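Hypothetical protein yihE (PDB 1ZYL) phosphorylates serine and threonine residues, including its own, with ATP, and probably suppresses the effects of stress linked to reactive oxygen species. Local coordinates at residues S36-V41 against F56-R61; F6-L11 against W285-F290. All coordinates share one frame; numbering follows the deposited sequence.

Interaction 1: residues S36-V41 against F56-R61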
ATOM      1  N   SER A  36      -0.570   2.616  13.275  1.00 47.45           N
ATOM      2  CA  SER A  36      -0.794   2.141  11.917  1.00 45.43           C
ATOM      3  C   SER A  36      -2.310   2.136  11.794  1.00 43.88           C
ATOM      4  O   SER A  36      -2.995   1.598  12.658  1.00 45.84           O
ATOM      5  CB  SER A  36      -0.268   0.723  11.728  1.00 46.22           C
ATOM      6  OG  SER A  36      -0.743   0.183  10.501  1.00 48.33           O
ATOM      7  N   TYR A  37      -2.839   2.734  10.735  1.00 39.89           N
ATOM      8  CA  TYR A  37      -4.283   2.797  10.561  1.00 35.59           C
ATOM      9  C   TYR A  37      -4.944   1.478  10.174  1.00 32.30           C
ATOM     10  O   TYR A  37      -5.949   1.089  10.769  1.00 29.52           O
ATOM     11  CB  TYR A  37      -4.646   3.853   9.509  1.00 37.22           C
ATOM     12  CG  TYR A  37      -4.368   5.276   9.918  1.00 38.69           C
ATOM     13  CD1 TYR A  37      -4.922   5.804  11.080  1.00 39.87           C
ATOM     14  CD2 TYR A  37      -3.554   6.099   9.139  1.00 40.06           C
ATOM     15  CE1 TYR A  37      -4.670   7.116  11.460  1.00 42.28           C
ATOM     16  CE2 TYR A  37      -3.293   7.413   9.508  1.00 41.56           C
ATOM     17  CZ  TYR A  37      -3.851   7.916  10.672  1.00 42.94           C
ATOM     18  OH  TYR A  37      -3.579   9.206  11.064  1.00 43.75           O
ATOM     19  N   GLU A  38      -4.383   0.800   9.174  1.00 30.70           N
ATOM     20  CA  GLU A  38      -4.956  -0.448   8.673  1.00 28.83           C
ATOM     21  C   GLU A  38      -5.133  -1.546   9.701  1.00 28.45           C
ATOM     22  O   GLU A  38      -6.245  -2.043   9.907  1.00 26.30           O
ATOM     23  CB  GLU A  38      -4.129  -1.002   7.515  1.00 28.12           C
ATOM     24  CG  GLU A  38      -4.804  -2.181   6.832  1.00 27.60           C
ATOM     25  CD  GLU A  38      -6.191  -1.824   6.310  1.00 28.01           C
ATOM     26  OE1 GLU A  38      -6.313  -1.479   5.114  1.00 28.67           O
ATOM     27  OE2 GLU A  38      -7.156  -1.869   7.102  1.00 26.93           O
ATOM     28  N   ASN A  39      -4.029  -1.939  10.329  1.00 28.23           N
ATOM     29  CA  ASN A  39      -4.064  -2.993  11.330  1.00 27.74           C
ATOM     30  C   ASN A  39      -3.529  -2.465  12.657  1.00 28.66           C
ATOM     31  O   ASN A  39      -2.887  -1.422  12.701  1.00 28.63           O
ATOM     32  CB  ASN A  39      -3.208  -4.171  10.868  1.00 25.61           C
ATOM     33  CG  ASN A  39      -3.331  -4.442   9.380  1.00 24.06           C
ATOM     34  OD1 ASN A  39      -4.375  -4.885   8.897  1.00 21.53           O
ATOM     35  ND2 ASN A  39      -2.248  -4.176   8.641  1.00 22.68           N
ATOM     36  N   ARG A  40      -3.796  -3.197  13.734  1.00 30.37           N
ATOM     37  CA  ARG A  40      -3.332  -2.830  15.068  1.00 31.86           C
ATOM     38  C   ARG A  40      -1.962  -3.463  15.337  1.00 30.68           C
ATOM     39  O   ARG A  40      -1.840  -4.683  15.404  1.00 30.29           O
ATOM     40  CB  ARG A  40      -4.344  -3.311  16.118  1.00 35.94           C
ATOM     41  CG  ARG A  40      -5.393  -2.277  16.543  1.00 40.02           C
ATOM     42  CD  ARG A  40      -4.707  -1.139  17.280  1.00 46.76           C
ATOM     43  NE  ARG A  40      -5.614  -0.337  18.099  1.00 51.83           N
ATOM     44  CZ  ARG A  40      -5.220   0.667  18.882  1.00 52.97           C
ATOM     45  NH1 ARG A  40      -6.111   1.342  19.593  1.00 54.14           N
ATOM     46  NH2 ARG A  40      -3.936   1.004  18.951  1.00 53.37           N
ATOM     47  N   VAL A  41      -0.936  -2.627  15.481  1.00 30.32           N
ATOM     48  CA  VAL A  41       0.426  -3.090  15.735  1.00 30.60           C
ATOM     49  C   VAL A  41       0.948  -2.631  17.086  1.00 33.32           C
ATOM     50  O   VAL A  41       0.830  -1.461  17.443  1.00 33.58           O
ATOM     51  CB  VAL A  41       1.423  -2.579  14.671  1.00 29.86           C
ATOM     52  CG1 VAL A  41       2.855  -2.817  15.151  1.00 27.33           C
ATOM     53  CG2 VAL A  41       1.183  -3.279  13.334  1.00 27.17           C
ATOM     54  N   PHE A  56      -1.990  -7.338  14.402  1.00 30.40           N
ATOM     55  CA  PHE A  56      -3.282  -7.987  14.386  1.00 30.21           C
ATOM     56  C   PHE A  56      -3.997  -7.532  13.144  1.00 30.31           C
ATOM     57  O   PHE A  56      -4.428  -6.393  13.048  1.00 31.67           O
ATOM     58  CB  PHE A  56      -4.103  -7.636  15.618  1.00 30.78           C
ATOM     59  CG  PHE A  56      -3.775  -8.474  16.808  1.00 30.64           C
ATOM     60  CD1 PHE A  56      -2.565  -8.318  17.472  1.00 30.86           C
ATOM     61  CD2 PHE A  56      -4.668  -9.435  17.255  1.00 29.86           C
ATOM     62  CE1 PHE A  56      -2.250  -9.106  18.568  1.00 31.06           C
ATOM     63  CE2 PHE A  56      -4.362 -10.228  18.348  1.00 30.82           C
ATOM     64  CZ  PHE A  56      -3.149 -10.064  19.008  1.00 29.97           C
ATOM     65  N   TYR A  57      -4.093  -8.433  12.182  1.00 30.48           N
ATOM     66  CA  TYR A  57      -4.747  -8.140  10.928  1.00 31.36           C
ATOM     67  C   TYR A  57      -6.204  -7.813  11.191  1.00 31.71           C
ATOM     68  O   TYR A  57      -6.912  -8.583  11.833  1.00 34.01           O
ATOM     69  CB  TYR A  57      -4.598  -9.347  10.008  1.00 31.83           C
ATOM     70  CG  TYR A  57      -3.166  -9.551   9.556  1.00 31.97           C
ATOM     71  CD1 TYR A  57      -2.623  -8.759   8.544  1.00 30.70           C
ATOM     72  CD2 TYR A  57      -2.344 -10.511  10.157  1.00 31.82           C
ATOM     73  CE1 TYR A  57      -1.304  -8.913   8.136  1.00 31.24           C
ATOM     74  CE2 TYR A  57      -1.009 -10.673   9.752  1.00 31.35           C
ATOM     75  CZ  TYR A  57      -0.499  -9.865   8.740  1.00 30.43           C
ATOM     76  OH  TYR A  57       0.811  -9.977   8.335  1.00 27.74           O
ATOM     77  N   ARG A  58      -6.652  -6.660  10.706  1.00 30.60           N
ATOM     78  CA  ARG A  58      -8.031  -6.257  10.925  1.00 28.09           C
ATOM     79  C   ARG A  58      -9.005  -7.232  10.270  1.00 27.38           C
ATOM     80  O   ARG A  58      -8.937  -7.504   9.067  1.00 26.85           O
ATOM     81  CB  ARG A  58      -8.271  -4.810  10.431  1.00 27.10           C
ATOM     82  CG  ARG A  58      -8.875  -4.621   9.030  1.00 23.45           C
ATOM     83  CD  ARG A  58      -9.772  -3.364   8.974  1.00 21.55           C
ATOM     84  NE  ARG A  58      -9.058  -2.132   9.327  1.00 20.94           N
ATOM     85  CZ  ARG A  58      -9.598  -1.131  10.016  1.00 18.57           C
ATOM     86  NH1 ARG A  58      -8.896  -0.046  10.303  1.00 15.80           N
ATOM     87  NH2 ARG A  58     -10.846  -1.225  10.434  1.00 21.13           N
ATOM     88  N   PRO A  59      -9.915  -7.795  11.071  1.00 26.14           N
ATOM     89  CA  PRO A  59     -10.905  -8.744  10.568  1.00 26.78           C
ATOM     90  C   PRO A  59     -11.648  -8.219   9.350  1.00 27.77           C
ATOM     91  O   PRO A  59     -11.767  -7.014   9.157  1.00 29.27           O
ATOM     92  CB  PRO A  59     -11.820  -8.957  11.773  1.00 25.86           C
ATOM     93  CG  PRO A  59     -11.635  -7.697  12.582  1.00 25.16           C
ATOM     94  CD  PRO A  59     -10.161  -7.479  12.487  1.00 25.27           C
ATOM     95  N   GLU A  60     -12.119  -9.143   8.522  1.00 29.54           N
ATOM     96  CA  GLU A  60     -12.860  -8.828   7.308  1.00 31.30           C
ATOM     97  C   GLU A  60     -12.050  -8.315   6.122  1.00 30.07           C
ATOM     98  O   GLU A  60     -12.552  -8.273   5.002  1.00 28.55           O
ATOM     99  CB  GLU A  60     -13.977  -7.843   7.632  1.00 37.31           C
ATOM    100  CG  GLU A  60     -14.869  -8.345   8.745  1.00 46.26           C
ATOM    101  CD  GLU A  60     -14.941  -9.862   8.768  1.00 51.21           C
ATOM    102  OE1 GLU A  60     -15.341 -10.464   7.743  1.00 51.90           O
ATOM    103  OE2 GLU A  60     -14.590 -10.450   9.813  1.00 55.87           O
ATOM    104  N   ARG A  61     -10.801  -7.934   6.348  1.00 29.63           N
ATOM    105  CA  ARG A  61      -9.980  -7.437   5.255  1.00 27.82           C
ATOM    106  C   ARG A  61      -9.407  -8.584   4.433  1.00 27.67           C
ATOM    107  O   ARG A  61      -9.826  -8.805   3.302  1.00 27.90           O
ATOM    108  CB  ARG A  61      -8.853  -6.559   5.797  1.00 25.25           C
ATOM    109  CG  ARG A  61      -7.900  -6.027   4.749  1.00 23.77           C
ATOM    110  CD  ARG A  61      -7.192  -4.822   5.299  1.00 25.63           C
ATOM    111  NE  ARG A  61      -5.851  -4.623   4.757  1.00 27.53           N
ATOM    112  CZ  ARG A  61      -5.582  -4.217   3.521  1.00 26.31           C
ATOM    113  NH1 ARG A  61      -6.564  -3.963   2.668  1.00 28.66           N
ATOM    114  NH2 ARG A  61      -4.324  -4.039   3.148  1.00 23.44           N
TER
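Strands 40-44 and 52-57 form an antiparallel hairpin, and this contact lies at its open end, in the five-stranded sheet of the kinase N-terminal lobe. Arg-40 and Phe-56 are a hydrogen-bonded pair: Phe-56 N gives a nearly straight bond to Arg-40 O (2.8 Å); the return bond from Arg-40 N to Phe-56 O is weak (3.3 Å). The side-chain OD1 of Asn-39 takes a straight but weak bond from Arg-58 N, and its ND2 bonds Asp-219.

The tight part is Glu-38 between two arginines. Its CG lies anti to the backbone N, and a bend at chi2 (57°) carries the carboxylate to both. Arg-58, bent at chi2 and chi3, brings NE to Glu-38 O and to OE2, each at 2.9 Å; its NH1 reaches Tyr-37 O at 3.2 Å, from above the carbonyl plane. Carboxylate and guanidinium planes stand 82° apart. Arg-61, extended from CG to NE, stacks almost parallel on the carboxylate (11°), with Glu-38 OE1 over its guanidinium face, 3.2 Å from Arg-61 NE; no N-H points at that oxygen, so charge alone joins them. Arg-284 and Trp-280 also hold OE1, and Asp-220 pairs with Arg-61.

On the loose, exposed side, the ends of Tyr-37 and Arg-40 lead away from the opposite segment. Ser-36, inferred to belong to the ATP site, shares this loop, and Asn-39 lies about 5 Å, side chain to side chain, from Asp-217, a probable magnesium ligand. The cations around Glu-38 would probably keep it ionised, its ion pairs tying the 36-39 loop to the turn after strand 52-57.

Interaction 2: residues F6-L11 against W285-F290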
ATOM      1  N   PHE A   6     -16.723  -1.982   7.245  1.00 44.42           N
ATOM      2  CA  PHE A   6     -16.322  -2.778   8.395  1.00 43.84           C
ATOM      3  C   PHE A   6     -17.107  -2.469   9.659  1.00 43.47           C
ATOM      4  O   PHE A   6     -17.555  -1.343   9.870  1.00 44.59           O
ATOM      5  CB  PHE A   6     -14.832  -2.566   8.703  1.00 42.67           C
ATOM      6  CG  PHE A   6     -13.918  -3.039   7.624  1.00 41.42           C
ATOM      7  CD1 PHE A   6     -13.785  -2.318   6.445  1.00 41.42           C
ATOM      8  CD2 PHE A   6     -13.211  -4.226   7.773  1.00 42.65           C
ATOM      9  CE1 PHE A   6     -12.962  -2.771   5.425  1.00 41.97           C
ATOM     10  CE2 PHE A   6     -12.383  -4.691   6.759  1.00 42.80           C
ATOM     11  CZ  PHE A   6     -12.258  -3.960   5.579  1.00 42.26           C
ATOM     12  N   THR A   7     -17.271  -3.486  10.496  1.00 42.50           N
ATOM     13  CA  THR A   7     -17.936  -3.314  11.773  1.00 42.73           C
ATOM     14  C   THR A   7     -16.775  -3.376  12.765  1.00 44.08           C
ATOM     15  O   THR A   7     -16.399  -4.454  13.231  1.00 44.47           O
ATOM     16  CB  THR A   7     -18.921  -4.450  12.082  1.00 40.75           C
ATOM     17  OG1 THR A   7     -18.194  -5.660  12.284  1.00 43.25           O
ATOM     18  CG2 THR A   7     -19.895  -4.649  10.935  1.00 41.88           C
ATOM     19  N   PHE A   8     -16.193  -2.218  13.063  1.00 43.89           N
ATOM     20  CA  PHE A   8     -15.066  -2.144  13.978  1.00 43.69           C
ATOM     21  C   PHE A   8     -15.230  -2.941  15.258  1.00 45.78           C
ATOM     22  O   PHE A   8     -16.171  -2.730  16.024  1.00 46.90           O
ATOM     23  CB  PHE A   8     -14.767  -0.693  14.341  1.00 40.03           C
ATOM     24  CG  PHE A   8     -13.933  -0.539  15.584  1.00 36.03           C
ATOM     25  CD1 PHE A   8     -14.538  -0.470  16.841  1.00 33.72           C
ATOM     26  CD2 PHE A   8     -12.547  -0.458  15.502  1.00 33.78           C
ATOM     27  CE1 PHE A   8     -13.776  -0.318  18.000  1.00 31.18           C
ATOM     28  CE2 PHE A   8     -11.776  -0.306  16.653  1.00 32.46           C
ATOM     29  CZ  PHE A   8     -12.398  -0.235  17.907  1.00 31.65           C
ATOM     30  N   GLN A   9     -14.294  -3.854  15.485  1.00 47.17           N
ATOM     31  CA  GLN A   9     -14.292  -4.670  16.687  1.00 49.86           C
ATOM     32  C   GLN A   9     -13.029  -4.303  17.451  1.00 50.07           C
ATOM     33  O   GLN A   9     -11.919  -4.462  16.935  1.00 50.53           O
ATOM     34  CB  GLN A   9     -14.304  -6.162  16.335  1.00 51.56           C
ATOM     35  CG  GLN A   9     -13.586  -6.524  15.036  1.00 55.63           C
ATOM     36  CD  GLN A   9     -14.547  -6.833  13.883  1.00 56.94           C
ATOM     37  OE1 GLN A   9     -15.432  -7.684  14.009  1.00 56.15           O
ATOM     38  NE2 GLN A   9     -14.367  -6.148  12.752  1.00 55.92           N
ATOM     39  N   THR A  10     -13.202  -3.798  18.673  1.00 49.87           N
ATOM     40  CA  THR A  10     -12.076  -3.375  19.507  1.00 48.99           C
ATOM     41  C   THR A  10     -11.177  -4.525  19.976  1.00 50.74           C
ATOM     42  O   THR A  10     -11.597  -5.689  20.031  1.00 50.52           O
ATOM     43  CB  THR A  10     -12.569  -2.589  20.752  1.00 46.86           C
ATOM     44  OG1 THR A  10     -11.446  -2.102  21.500  1.00 41.23           O
ATOM     45  CG2 THR A  10     -13.432  -3.480  21.636  1.00 44.56           C
ATOM     46  N   LEU A  11      -9.935  -4.190  20.312  1.00 51.53           N
ATOM     47  CA  LEU A  11      -8.989  -5.190  20.774  1.00 53.50           C
ATOM     48  C   LEU A  11      -8.190  -4.654  21.955  1.00 54.49           C
ATOM     49  O   LEU A  11      -7.201  -3.938  21.781  1.00 55.14           O
ATOM     50  CB  LEU A  11      -8.046  -5.585  19.635  1.00 54.61           C
ATOM     51  CG  LEU A  11      -7.401  -6.975  19.721  1.00 54.46           C
ATOM     52  CD1 LEU A  11      -8.482  -8.043  19.746  1.00 52.65           C
ATOM     53  CD2 LEU A  11      -6.488  -7.188  18.527  1.00 54.64           C
ATOM     54  N   TRP A 285     -14.818   3.871   8.488  1.00 20.93           N
ATOM     55  CA  TRP A 285     -15.326   4.976   9.296  1.00 22.28           C
ATOM     56  C   TRP A 285     -15.825   4.620  10.696  1.00 22.02           C
ATOM     57  O   TRP A 285     -15.779   5.457  11.587  1.00 22.63           O
ATOM     58  CB  TRP A 285     -16.434   5.710   8.534  1.00 23.28           C
ATOM     59  CG  TRP A 285     -16.669   7.102   9.004  1.00 23.56           C
ATOM     60  CD1 TRP A 285     -17.835   7.622   9.480  1.00 24.72           C
ATOM     61  CD2 TRP A 285     -15.719   8.168   9.020  1.00 24.10           C
ATOM     62  NE1 TRP A 285     -17.674   8.951   9.791  1.00 24.84           N
ATOM     63  CE2 TRP A 285     -16.381   9.311   9.520  1.00 25.37           C
ATOM     64  CE3 TRP A 285     -14.371   8.270   8.661  1.00 23.24           C
ATOM     65  CZ2 TRP A 285     -15.739  10.539   9.667  1.00 25.79           C
ATOM     66  CZ3 TRP A 285     -13.734   9.491   8.807  1.00 23.43           C
ATOM     67  CH2 TRP A 285     -14.417  10.609   9.306  1.00 26.16           C
ATOM     68  N   ALA A 286     -16.310   3.399  10.897  1.00 22.72           N
ATOM     69  CA  ALA A 286     -16.809   3.000  12.219  1.00 25.00           C
ATOM     70  C   ALA A 286     -15.669   2.789  13.215  1.00 25.53           C
ATOM     71  O   ALA A 286     -15.896   2.568  14.399  1.00 25.88           O
ATOM     72  CB  ALA A 286     -17.645   1.730  12.108  1.00 25.37           C
ATOM     73  N   ASP A 287     -14.443   2.845  12.713  1.00 25.66           N
ATOM     74  CA  ASP A 287     -13.259   2.691  13.536  1.00 25.56           C
ATOM     75  C   ASP A 287     -13.008   4.078  14.103  1.00 26.17           C
ATOM     76  O   ASP A 287     -12.782   5.023  13.349  1.00 27.02           O
ATOM     77  CB  ASP A 287     -12.073   2.269  12.664  1.00 27.35           C
ATOM     78  CG  ASP A 287     -10.799   2.069  13.459  1.00 28.68           C
ATOM     79  OD1 ASP A 287     -10.498   2.920  14.318  1.00 29.12           O
ATOM     80  OD2 ASP A 287     -10.092   1.068  13.218  1.00 30.80           O
ATOM     81  N   PRO A 288     -13.045   4.222  15.436  1.00 25.75           N
ATOM     82  CA  PRO A 288     -12.825   5.503  16.121  1.00 24.41           C
ATOM     83  C   PRO A 288     -11.669   6.307  15.547  1.00 24.29           C
ATOM     84  O   PRO A 288     -11.767   7.517  15.361  1.00 25.49           O
ATOM     85  CB  PRO A 288     -12.565   5.077  17.554  1.00 24.80           C
ATOM     86  CG  PRO A 288     -13.464   3.882  17.701  1.00 25.07           C
ATOM     87  CD  PRO A 288     -13.243   3.131  16.407  1.00 25.07           C
ATOM     88  N   ALA A 289     -10.576   5.615  15.256  1.00 24.14           N
ATOM     89  CA  ALA A 289      -9.371   6.235  14.710  1.00 24.57           C
ATOM     90  C   ALA A 289      -9.543   7.064  13.426  1.00 25.51           C
ATOM     91  O   ALA A 289      -8.790   8.010  13.197  1.00 25.04           O
ATOM     92  CB  ALA A 289      -8.321   5.169  14.489  1.00 22.32           C
ATOM     93  N   PHE A 290     -10.518   6.724  12.587  1.00 25.10           N
ATOM     94  CA  PHE A 290     -10.711   7.469  11.352  1.00 25.21           C
ATOM     95  C   PHE A 290     -11.442   8.810  11.503  1.00 25.10           C
ATOM     96  O   PHE A 290     -11.161   9.751  10.768  1.00 23.88           O
ATOM     97  CB  PHE A 290     -11.370   6.571  10.304  1.00 25.47           C
ATOM     98  CG  PHE A 290     -10.456   5.496   9.786  1.00 28.57           C
ATOM     99  CD1 PHE A 290     -10.022   4.470  10.622  1.00 28.45           C
ATOM    100  CD2 PHE A 290      -9.972   5.537   8.479  1.00 30.29           C
ATOM    101  CE1 PHE A 290      -9.115   3.506  10.167  1.00 28.49           C
ATOM    102  CE2 PHE A 290      -9.062   4.571   8.017  1.00 28.72           C
ATOM    103  CZ  PHE A 290      -8.635   3.559   8.866  1.00 26.51           C
TER
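Phe-8 carries this surface contact, its ring laid against the turn that leads into helix 289-293. With CG anti to the backbone N (chi1 162°), the ring sets one face under Pro-288, whose CD sits almost exactly over the centre, 3.5 Å from the centroid and 2° off the normal, a CH-pi contact. On the opposite face, offset toward the rim, lies the backbone N of Thr-10, so the ring is held between the proline and its own chain. At the base of the side chain, Phe-8 CB rests 3.5 Å from Ala-286 O and 4.4 Å from Ala-286 CB. Ala-286 CB also meets Phe-6 O at 3.8 Å. Asp-287 comes in obliquely, its OD2 3.7 Å from Phe-8 CD2. No hydrogen bond crosses between the segments.

The second shell fixes the turn. Asp-287 OD1 uses its anti lone pair to accept from Ala-289 N (2.9 Å), a capping bond at the start of the short helix, and Phe-290 N bonds Asp-287 O (2.9 Å). Asp-287 OD2 makes a long, weak ion pair with Arg-58. An alanine at Asp-287 would lose the capping bond and the weak pairing with Arg-58, and would probably leave Pro-288 less firmly placed over the phenylalanine ring.

Further out, Phe-6 forms a cation-pi contact with Arg-58 and exchanges backbone hydrogen bonding with Arg-283 at the end of helix 266-283. Phe-290 turns inward, edge-to-face with Trp-280 of that helix, while Gln-9 and Leu-11 touch Phe-101 of strand 101-107; the N-terminal segment thus runs from the late helices to the sheet.

Along the chain the order is 6-11, 36-41, 56-61 and 285-290, so interaction 1 falls wholly between the two halves of interaction 2. Their centres are about 10 Å apart, on the same side of the molecule. Interaction 1 belongs to the hairpin of strands 40-44 and 52-57, and interaction 2 to the loop before helix 13-22 and the turn into the start of helix 289-293. They touch directly: Pro-59 packs on Gln-9 and Phe-56 on Leu-11. Residues 6-11 therefore lie along the 56-61 side of the hairpin while also meeting 285-290. Together the two contacts join the N-terminal sheet to the late helical part of this monomeric kinase, close to its inferred ATP site.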